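Local coordinates for trehalose-6-phosphate phosphatase (Candida albicans, PDB 5DXI), which is a phosphatase-domain protein of the HAD superfamily, built on a Rossmann-like sheet with an added cap domain and holding a magnesium ion and beryllium trifluoride, at residues A7-R10 / P11-L14; C159-E162 / L163-V167; K249-G253 / D254-T258; P257-K260 / F261-G265. All blocks are in the same frame, centred on the assembly; numbering follows the deposited sequence.

Contact 1 of 4, residues A7-R10 / P11-L14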
loop_
_atom_site.group_PDB
_atom_site.type_symbol
_atom_site.label_atom_id
_atom_site.label_comp_id
_atom_site.label_asym_id
_atom_site.label_seq_id
_atom_site.Cartn_x
_atom_site.Cartn_y
_atom_site.Cartn_z
ATOM N N ALA A 7 -5.889 5.871 18.363
ATOM C CA ALA A 7 -4.476 6.059 18.009
ATOM C C ALA A 7 -3.755 4.742 18.232
ATOM O O ALA A 7 -4.155 3.951 19.094
ATOM C CB ALA A 7 -3.836 7.176 18.839
ATOM N N LEU A 8 -2.712 4.493 17.450
ATOM C CA LEU A 8 -1.922 3.271 17.588
ATOM C C LEU A 8 -1.311 3.175 18.978
ATOM O O LEU A 8 -0.770 4.150 19.496
ATOM C CB LEU A 8 -0.800 3.222 16.531
ATOM C CG LEU A 8 0.179 2.041 16.617
ATOM C CD1 LEU A 8 -0.531 0.691 16.452
ATOM C CD2 LEU A 8 1.315 2.203 15.593
ATOM N N ASN A 9 -1.413 1.993 19.571
ATOM C CA ASN A 9 -0.796 1.683 20.855
ATOM C C ASN A 9 0.687 1.319 20.636
ATOM O O ASN A 9 1.037 0.153 20.496
ATOM C CB ASN A 9 -1.569 0.534 21.519
ATOM C CG ASN A 9 -1.122 0.247 22.946
ATOM O OD1 ASN A 9 0.001 0.554 23.343
ATOM N ND2 ASN A 9 -2.016 -0.360 23.727
ATOM N N ARG A 10 1.550 2.325 20.604
ATOM C CA ARG A 10 2.942 2.083 20.247
ATOM C C ARG A 10 3.686 1.155 21.229
ATOM O O ARG A 10 4.418 0.276 20.781
ATOM C CB ARG A 10 3.672 3.418 20.082
ATOM C CG ARG A 10 2.993 4.317 19.048
ATOM C CD ARG A 10 3.839 5.511 18.666
ATOM N NE ARG A 10 3.034 6.642 18.208
ATOM C CZ ARG A 10 3.556 7.771 17.742
ATOM N NH1 ARG A 10 4.881 7.890 17.649
ATOM N NH2 ARG A 10 2.770 8.771 17.356
ATOM N N PRO A 11 3.479 1.314 22.559
ATOM C CA PRO A 11 4.151 0.370 23.472
ATOM C C PRO A 11 3.783 -1.094 23.260
ATOM O O PRO A 11 4.671 -1.951 23.335
ATOM C CB PRO A 11 3.704 0.855 24.853
ATOM C CG PRO A 11 3.549 2.337 24.661
ATOM C CD PRO A 11 2.915 2.465 23.296
ATOM N N LEU A 12 2.505 -1.376 23.007
ATOM C CA LEU A 12 2.074 -2.734 22.695
ATOM C C LEU A 12 2.725 -3.215 21.394
ATOM O O LEU A 12 3.189 -4.350 21.311
ATOM C CB LEU A 12 0.541 -2.818 22.580
ATOM C CG LEU A 12 -0.017 -4.138 22.019
ATOM C CD1 LEU A 12 0.434 -5.318 22.856
ATOM C CD2 LEU A 12 -1.539 -4.131 21.901
ATOM N N LEU A 13 2.741 -2.354 20.381
ATOM C CA LEU A 13 3.342 -2.731 19.102
ATOM C C LEU A 13 4.793 -3.147 19.341
ATOM O O LEU A 13 5.245 -4.194 18.849
ATOM C CB LEU A 13 3.264 -1.588 18.081
ATOM C CG LEU A 13 3.738 -1.968 16.673
ATOM C CD1 LEU A 13 2.744 -2.935 16.017
ATOM C CD2 LEU A 13 3.910 -0.743 15.823
ATOM N N LEU A 14 5.491 -2.343 20.144
ATOM C CA LEU A 14 6.892 -2.591 20.473
ATOM C C LEU A 14 7.041 -3.921 21.201
ATOM O O LEU A 14 7.930 -4.713 20.892
ATOM C CB LEU A 14 7.445 -1.445 21.330
ATOM C CG LEU A 14 8.913 -1.500 21.782
ATOM C CD1 LEU A 14 9.869 -1.591 20.595
ATOM C CD2 LEU A 14 9.246 -0.292 22.650
#
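The first torsion of N9 (chi1 -173°) turns CG away from the backbone N and brings the amide across L12, toward the first turn of the helix that follows, and OD1 comes to lie over the start of that turn. There it accepts from L12 N at 3.2 Å. The N-H points almost straight at the oxygen, 164° at the hydrogen, but it arrives from above the amide plane and not along a lone pair. The flank of the same amide rests on the L12 side chain, N9 CG lying 3.5 Å from L12 CB, while the ring of P11 brings its CD to 3.5 Å from N9 OD1. The main chain repeats the grip one residue on: N9 O takes L13 N at 3.0 Å, and R10 O takes L14 N at 2.9 Å, so regular i-to-i+4 bonding begins at once. P11, without an N-H, suits the first turn, whose backbone nitrogens have no acceptor within the helix. On the buried side L8 reaches forward and its CD2 meets L13 CD2 at 3.9 Å, the two side chains crossing at about a right angle. L13 continues inward to F227 and L229 of a central strand, and L8 to V269. The extended R10 side chain leaves the turn for helix 287-298, where NH1 forms a salt bridge with E292. N9 is thus an asparagine N-cap, its side chain closing the amino end of helix 10-19 as that helix packs against the main sheet of the HAD-type core.

Contact 2 of 4, residues C159-E162 / L163-V167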
loop_
_atom_site.group_PDB
_atom_site.type_symbol
_atom_site.label_atom_id
_atom_site.label_comp_id
_atom_site.label_asym_id
_atom_site.label_seq_id
_atom_site.Cartn_x
_atom_site.Cartn_y
_atom_site.Cartn_z
ATOM N N CYS A 159 -15.787 12.303 -13.996
ATOM C CA CYS A 159 -14.900 11.355 -14.646
ATOM C C CYS A 159 -15.117 9.981 -14.016
ATOM O O CYS A 159 -15.213 8.984 -14.721
ATOM C CB CYS A 159 -13.441 11.790 -14.529
ATOM S SG CYS A 159 -12.286 10.657 -15.373
ATOM N N MET A 160 -15.219 9.953 -12.688
ATOM C CA MET A 160 -15.457 8.728 -11.934
ATOM C C MET A 160 -16.731 8.037 -12.386
ATOM O O MET A 160 -16.763 6.824 -12.598
ATOM C CB MET A 160 -15.569 9.044 -10.440
ATOM C CG MET A 160 -14.257 9.344 -9.740
ATOM S SD MET A 160 -13.231 7.882 -9.538
ATOM C CE MET A 160 -14.403 6.799 -8.690
ATOM N N LYS A 161 -17.784 8.834 -12.520
ATOM C CA LYS A 161 -19.087 8.366 -12.972
ATOM C C LYS A 161 -19.010 7.743 -14.361
ATOM O O LYS A 161 -19.534 6.652 -14.589
ATOM C CB LYS A 161 -20.082 9.534 -12.965
ATOM C CG LYS A 161 -21.491 9.204 -13.435
ATOM C CD LYS A 161 -22.169 8.180 -12.534
ATOM C CE LYS A 161 -23.637 8.002 -12.904
ATOM N NZ LYS A 161 -24.250 6.857 -12.180
ATOM N N GLU A 162 -18.344 8.438 -15.279
ATOM C CA GLU A 162 -18.287 8.006 -16.666
ATOM C C GLU A 162 -17.493 6.723 -16.847
ATOM O O GLU A 162 -17.902 5.840 -17.599
ATOM C CB GLU A 162 -17.682 9.101 -17.542
ATOM C CG GLU A 162 -17.383 8.633 -18.959
ATOM C CD GLU A 162 -17.040 9.762 -19.898
ATOM O OE1 GLU A 162 -17.165 10.937 -19.495
ATOM O OE2 GLU A 162 -16.638 9.468 -21.047
ATOM N N LEU A 163 -16.356 6.625 -16.160
ATOM C CA LEU A 163 -15.541 5.415 -16.215
ATOM C C LEU A 163 -16.341 4.235 -15.701
ATOM O O LEU A 163 -16.338 3.161 -16.306
ATOM C CB LEU A 163 -14.263 5.583 -15.392
ATOM C CG LEU A 163 -13.212 6.510 -15.991
ATOM C CD1 LEU A 163 -12.159 6.865 -14.961
ATOM C CD2 LEU A 163 -12.569 5.824 -17.193
ATOM N N ASN A 164 -17.055 4.463 -14.601
ATOM C CA ASN A 164 -17.831 3.427 -13.935
ATOM C C ASN A 164 -19.062 2.991 -14.736
ATOM O O ASN A 164 -19.574 1.893 -14.545
ATOM C CB ASN A 164 -18.266 3.911 -12.546
ATOM C CG ASN A 164 -17.205 3.671 -11.485
ATOM O OD1 ASN A 164 -16.499 2.667 -11.514
ATOM N ND2 ASN A 164 -17.104 4.585 -10.531
ATOM N N ASP A 165 -19.537 3.854 -15.628
ATOM C CA ASP A 165 -20.697 3.529 -16.452
ATOM C C ASP A 165 -20.312 2.908 -17.787
ATOM O O ASP A 165 -21.144 2.285 -18.444
ATOM C CB ASP A 165 -21.548 4.774 -16.700
ATOM C CG ASP A 165 -22.357 5.185 -15.482
ATOM O OD1 ASP A 165 -22.768 4.300 -14.689
ATOM O OD2 ASP A 165 -22.563 6.405 -15.315
ATOM N N THR A 166 -19.053 3.071 -18.180
ATOM C CA THR A 166 -18.585 2.550 -19.460
ATOM C C THR A 166 -17.534 1.453 -19.292
ATOM O O THR A 166 -17.866 0.265 -19.270
ATOM C CB THR A 166 -18.007 3.677 -20.348
ATOM O OG1 THR A 166 -16.964 4.368 -19.646
ATOM C CG2 THR A 166 -19.097 4.671 -20.715
ATOM N N VAL A 167 -16.274 1.862 -19.184
ATOM C CA VAL A 167 -15.154 0.931 -19.107
ATOM C C VAL A 167 -15.316 -0.111 -18.007
ATOM O O VAL A 167 -15.037 -1.292 -18.220
ATOM C CB VAL A 167 -13.820 1.685 -18.885
ATOM C CG1 VAL A 167 -12.654 0.709 -18.805
ATOM C CG2 VAL A 167 -13.588 2.697 -19.999
#
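The backbone from C159 to N164 is regular alpha-helix: L163 N gives a nearly linear bond to C159 O (3.0 Å, 170° at the hydrogen), and N164 N follows to M160 O at 3.1 Å. The pattern then frays. D165 N is shared weakly between K161 O and E162 O, the T166 N bond to E162 O is weak as well, and T166 is the first residue to leave helical torsions. Its hydroxyl takes over where the amide falters: with OG1 held between the backbone N and the carbonyl carbon (chi1 56°), it folds back and donates to E162 O at 2.7 Å, tilted from the carbonyl plane. T166 also stands at the N-cap position of helix 167-170, but its hydroxyl, turned back, makes no capping bond there. On the outer side K161 bends at chi2 (63°) and lays its chain obliquely across the D165 carboxylate. CE comes to 3.1 Å from D165 OD2, and NZ completes a salt bridge to the same oxygen at 3.6 Å. On the inner side the thiol of C159 touches L163, SG to CD1 at 3.8 Å, as both face helix 113-126 through F121 and the antiparallel sheet through I182. M160 runs alongside N164, its CE 3.9 Å from N164 ND2. E162 stretches away from the turn, and its OE1 is hydrogen-bonded to Y124. The chemistry is therefore split by side: sulfur and hydrocarbon seat the helix on the cap sheet, while a charged pair lies toward solvent. At the frayed end, the short hydroxyl bond to E162 O probably helps hold the last turn where the amide bonds are weak.

Contact 3 of 4, residues K249-G253 / D254-T258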
loop_
_atom_site.group_PDB
_atom_site.type_symbol
_atom_site.label_atom_id
_atom_site.label_comp_id
_atom_site.label_asym_id
_atom_site.label_seq_id
_atom_site.Cartn_x
_atom_site.Cartn_y
_atom_site.Cartn_z
ATOM N N LYS A 249 -9.228 -13.296 10.894
ATOM C CA LYS A 249 -10.496 -13.930 11.224
ATOM C C LYS A 249 -10.459 -15.415 10.839
ATOM O O LYS A 249 -11.043 -16.255 11.522
ATOM C CB LYS A 249 -11.662 -13.230 10.528
ATOM C CG LYS A 249 -12.995 -13.855 10.862
ATOM C CD LYS A 249 -14.164 -13.166 10.188
ATOM C CE LYS A 249 -15.477 -13.809 10.643
ATOM N NZ LYS A 249 -16.682 -13.091 10.147
ATOM N N LYS A 250 -9.747 -15.729 9.761
ATOM C CA LYS A 250 -9.578 -17.112 9.321
ATOM C C LYS A 250 -8.817 -17.865 10.411
ATOM O O LYS A 250 -9.193 -18.982 10.796
ATOM C CB LYS A 250 -8.827 -17.171 7.983
ATOM C CG LYS A 250 -8.429 -18.560 7.506
ATOM C CD LYS A 250 -9.672 -19.297 7.033
ATOM C CE LYS A 250 -9.348 -20.556 6.242
ATOM N NZ LYS A 250 -8.689 -21.611 7.059
ATOM N N TRP A 251 -7.754 -17.244 10.918
ATOM C CA TRP A 251 -6.990 -17.830 12.014
ATOM C C TRP A 251 -7.803 -18.014 13.310
ATOM O O TRP A 251 -7.572 -18.982 14.034
ATOM C CB TRP A 251 -5.754 -16.986 12.296
ATOM C CG TRP A 251 -4.680 -17.144 11.258
ATOM C CD1 TRP A 251 -4.557 -18.156 10.346
ATOM C CD2 TRP A 251 -3.578 -16.258 11.021
ATOM N NE1 TRP A 251 -3.446 -17.949 9.557
ATOM C CE2 TRP A 251 -2.830 -16.793 9.956
ATOM C CE3 TRP A 251 -3.160 -15.056 11.605
ATOM C CZ2 TRP A 251 -1.682 -16.169 9.460
ATOM C CZ3 TRP A 251 -2.024 -14.449 11.125
ATOM C CH2 TRP A 251 -1.295 -15.002 10.058
ATOM N N LYS A 252 -8.726 -17.101 13.623
ATOM C CA LYS A 252 -9.555 -17.267 14.833
ATOM C C LYS A 252 -10.804 -18.124 14.564
ATOM O O LYS A 252 -11.383 -18.678 15.499
ATOM C CB LYS A 252 -9.950 -15.924 15.458
ATOM C CG LYS A 252 -10.572 -14.928 14.527
ATOM C CD LYS A 252 -10.636 -13.538 15.167
ATOM C CE LYS A 252 -11.598 -13.486 16.350
ATOM N NZ LYS A 252 -11.602 -12.138 16.998
ATOM N N GLY A 253 -11.209 -18.246 13.299
ATOM C CA GLY A 253 -12.277 -19.167 12.934
ATOM C C GLY A 253 -11.756 -20.565 13.202
ATOM O O GLY A 253 -12.424 -21.401 13.815
ATOM N N ASP A 254 -10.540 -20.810 12.732
ATOM C CA ASP A 254 -9.781 -21.972 13.145
ATOM C C ASP A 254 -9.356 -21.639 14.568
ATOM O O ASP A 254 -9.453 -20.496 14.983
ATOM C CB ASP A 254 -8.582 -22.208 12.224
ATOM C CG ASP A 254 -8.979 -22.293 10.762
ATOM O OD1 ASP A 254 -10.169 -22.064 10.459
ATOM O OD2 ASP A 254 -8.101 -22.564 9.914
ATOM N N ASN A 255 -8.931 -22.605 15.358
ATOM C CA ASN A 255 -8.678 -22.254 16.746
ATOM C C ASN A 255 -7.193 -22.252 16.980
ATOM O O ASN A 255 -6.672 -22.958 17.837
ATOM C CB ASN A 255 -9.412 -23.192 17.698
ATOM C CG ASN A 255 -10.840 -22.757 17.927
ATOM O OD1 ASN A 255 -11.113 -21.907 18.777
ATOM N ND2 ASN A 255 -11.762 -23.314 17.148
ATOM N N ARG A 256 -6.521 -21.416 16.202
ATOM C CA ARG A 256 -5.086 -21.292 16.293
ATOM C C ARG A 256 -4.718 -20.679 17.638
ATOM O O ARG A 256 -5.372 -19.746 18.099
ATOM C CB ARG A 256 -4.560 -20.435 15.146
ATOM C CG ARG A 256 -3.070 -20.390 15.063
ATOM C CD ARG A 256 -2.609 -19.289 14.151
ATOM N NE ARG A 256 -1.191 -19.025 14.358
ATOM C CZ ARG A 256 -0.569 -17.936 13.932
ATOM N NH1 ARG A 256 -1.257 -17.001 13.288
ATOM N NH2 ARG A 256 0.732 -17.780 14.156
ATOM N N PRO A 257 -3.685 -21.229 18.287
ATOM C CA PRO A 257 -3.174 -20.675 19.544
ATOM C C PRO A 257 -2.773 -19.214 19.387
ATOM O O PRO A 257 -2.068 -18.897 18.435
ATOM C CB PRO A 257 -1.953 -21.548 19.831
ATOM C CG PRO A 257 -2.306 -22.867 19.222
ATOM C CD PRO A 257 -3.074 -22.533 17.969
ATOM N N THR A 258 -3.248 -18.339 20.270
ATOM C CA THR A 258 -2.876 -16.929 20.207
ATOM C C THR A 258 -1.571 -16.706 20.948
ATOM O O THR A 258 -1.135 -17.583 21.699
ATOM C CB THR A 258 -3.973 -16.018 20.802
ATOM O OG1 THR A 258 -4.230 -16.394 22.164
ATOM C CG2 THR A 258 -5.251 -16.150 19.994
#
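R256 leaves the chain with CB 3.5 Å from W251 O, on the side facing the helix end. From CG to NE the chain runs out extended beside the tryptophan, pointing the same way. CD passes the indole at 4.2 Å from W251 CG, and beyond it the guanidinium reaches the six-membered ring. NH1 does the touching: it stands over one face, offset toward the rim, 3.2 Å from W251 CE3. The guanidinium plane is turned 77° from the ring, so the group meets the indole with its edge rather than lying flat on it. CZ sits 4.5 Å from the ring centroid and 10° off its normal, a cation-pi contact. A weak bond from R256 N to W251 O ties the backbones at the base of this pair. The helix itself closes with D254 N to K250 O at 3.0 Å, nearly straight at the hydrogen. The same K250 bends at chi2 and chi4 to bring NZ 3.1 Å from D254 OD2, a salt bridge whose hydrogen bond is weak, on the exposed side where both residues touch a crystal neighbour. L224 and I221, in the loop before strand 227-232, lie against the buried W251 and against R256 respectively. The contact thus lies at the carboxyl end of helix 235-253, where the chain turns into the loop leading to strand 266-271 of the main sheet.

Contact 4 of 4, residues P257-K260 / F261-G265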
loop_
_atom_site.group_PDB
_atom_site.type_symbol
_atom_site.label_atom_id
_atom_site.label_comp_id
_atom_site.label_asym_id
_atom_site.label_seq_id
_atom_site.Cartn_x
_atom_site.Cartn_y
_atom_site.Cartn_z
ATOM N N PRO A 257 -3.685 -21.229 18.287
ATOM C CA PRO A 257 -3.174 -20.675 19.544
ATOM C C PRO A 257 -2.773 -19.214 19.387
ATOM O O PRO A 257 -2.068 -18.897 18.435
ATOM C CB PRO A 257 -1.953 -21.548 19.831
ATOM C CG PRO A 257 -2.306 -22.867 19.222
ATOM C CD PRO A 257 -3.074 -22.533 17.969
ATOM N N THR A 258 -3.248 -18.339 20.270
ATOM C CA THR A 258 -2.876 -16.929 20.207
ATOM C C THR A 258 -1.571 -16.706 20.948
ATOM O O THR A 258 -1.135 -17.583 21.699
ATOM C CB THR A 258 -3.973 -16.018 20.802
ATOM O OG1 THR A 258 -4.230 -16.394 22.164
ATOM C CG2 THR A 258 -5.251 -16.150 19.994
ATOM N N ASN A 259 -0.963 -15.534 20.759
ATOM C CA ASN A 259 0.272 -15.190 21.461
ATOM C C ASN A 259 -0.026 -14.720 22.887
ATOM O O ASN A 259 -1.168 -14.788 23.332
ATOM C CB ASN A 259 1.067 -14.111 20.699
ATOM C CG ASN A 259 0.285 -12.810 20.499
ATOM O OD1 ASN A 259 -0.604 -12.475 21.278
ATOM N ND2 ASN A 259 0.654 -12.051 19.464
ATOM N N LYS A 260 0.998 -14.238 23.592
ATOM C CA LYS A 260 0.832 -13.759 24.967
ATOM C C LYS A 260 -0.095 -12.544 25.067
ATOM O O LYS A 260 -0.489 -12.158 26.163
ATOM C CB LYS A 260 2.189 -13.416 25.607
ATOM C CG LYS A 260 2.851 -12.175 25.043
ATOM C CD LYS A 260 4.175 -11.837 25.739
ATOM C CE LYS A 260 4.077 -11.983 27.250
ATOM N NZ LYS A 260 5.234 -11.345 27.942
ATOM N N PHE A 261 -0.392 -11.903 23.940
ATOM C CA PHE A 261 -1.276 -10.731 23.954
ATOM C C PHE A 261 -2.695 -11.060 23.484
ATOM O O PHE A 261 -3.501 -10.156 23.251
ATOM C CB PHE A 261 -0.706 -9.602 23.079
ATOM C CG PHE A 261 0.764 -9.348 23.282
ATOM C CD1 PHE A 261 1.198 -8.465 24.257
ATOM C CD2 PHE A 261 1.709 -9.975 22.481
ATOM C CE1 PHE A 261 2.545 -8.228 24.446
ATOM C CE2 PHE A 261 3.054 -9.740 22.665
ATOM C CZ PHE A 261 3.474 -8.863 23.646
ATOM N N GLY A 262 -2.994 -12.349 23.337
ATOM C CA GLY A 262 -4.296 -12.799 22.868
ATOM C C GLY A 262 -4.572 -12.491 21.404
ATOM O O GLY A 262 -5.711 -12.567 20.948
ATOM N N SER A 263 -3.528 -12.181 20.641
ATOM C CA SER A 263 -3.714 -11.871 19.228
ATOM C C SER A 263 -2.887 -12.796 18.357
ATOM O O SER A 263 -2.330 -13.793 18.826
ATOM C CB SER A 263 -3.348 -10.406 18.927
ATOM O OG SER A 263 -1.943 -10.198 18.916
ATOM N N TYR A 264 -2.850 -12.478 17.072
ATOM C CA TYR A 264 -1.996 -13.187 16.144
ATOM C C TYR A 264 -0.903 -12.255 15.616
ATOM O O TYR A 264 -0.202 -12.584 14.660
ATOM C CB TYR A 264 -2.823 -13.767 15.005
ATOM C CG TYR A 264 -3.833 -14.794 15.477
ATOM C CD1 TYR A 264 -3.419 -16.025 15.980
ATOM C CD2 TYR A 264 -5.194 -14.542 15.398
ATOM C CE1 TYR A 264 -4.338 -16.969 16.406
ATOM C CE2 TYR A 264 -6.118 -15.476 15.818
ATOM C CZ TYR A 264 -5.684 -16.686 16.323
ATOM O OH TYR A 264 -6.607 -17.616 16.738
ATOM N N GLY A 265 -0.767 -11.091 16.246
ATOM C CA GLY A 265 0.259 -10.138 15.848
ATOM C C GLY A 265 -0.062 -9.328 14.600
ATOM O O GLY A 265 0.840 -8.755 13.984
#
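A single amide oxygen, N259 OD1, is gripped by two backbone N-H groups from opposite faces of its plane: F261 N at 2.7 Å, in a bent bond (137° at the hydrogen), and S263 N at 3.0 Å, in a straighter one (161°). It sits within a type I beta turn from N259 to G262, closed by G262 N to N259 O at 3.0 Å. N259 CG lies between the backbone N and the carbonyl carbon (chi1 59°), which folds the amide back over the turn; these bonds, with that of ND2 to S263 OG, probably fix its rotation. N259 N also donates to S263 O at 2.9 Å. Positive phi at G262 suits glycine. On the outside K260 runs beside F261 with CG over one face of the ring, 3.5 Å from its centroid, a CH-pi contact; the ring also packs on N15 and N16 of helix 10-19. T258 CG2 makes an off-centre CH-pi contact with the buried Y264 ring, whose OH bonds to R256 O. The ND2 end of the N259 amide lies 3.2 Å from S263 OG, and that oxygen in turn accepts G265 N at 3.1 Å, forming an ST turn.

Overall arrangement
Contacts 1, 3 and 4 gather at one end of the HAD-type core, while contact 2 belongs to the cap domain, its centre about 41 Å from that of contact 1. Contacts 3 and 4 share P257 and T258 along the path from helix 235-253 to strand 266-271, and Y264 of contact 4 also reaches W251 O of contact 3 in a probable hydrogen bond. Contact 4 also meets contact 1, where L12 packs on F261. Contacts 1 and 3 lie at the surface; contacts 2 and 4 are partly buried. Contacts 1 to 3 lie at helix ends, marked by an asparagine cap, a threonine hydroxyl bond and a cation-pi pair; contacts 2 and 3 each carry a Lys-Asp pair four residues apart. Contact 4 is an amide-centred loop turn.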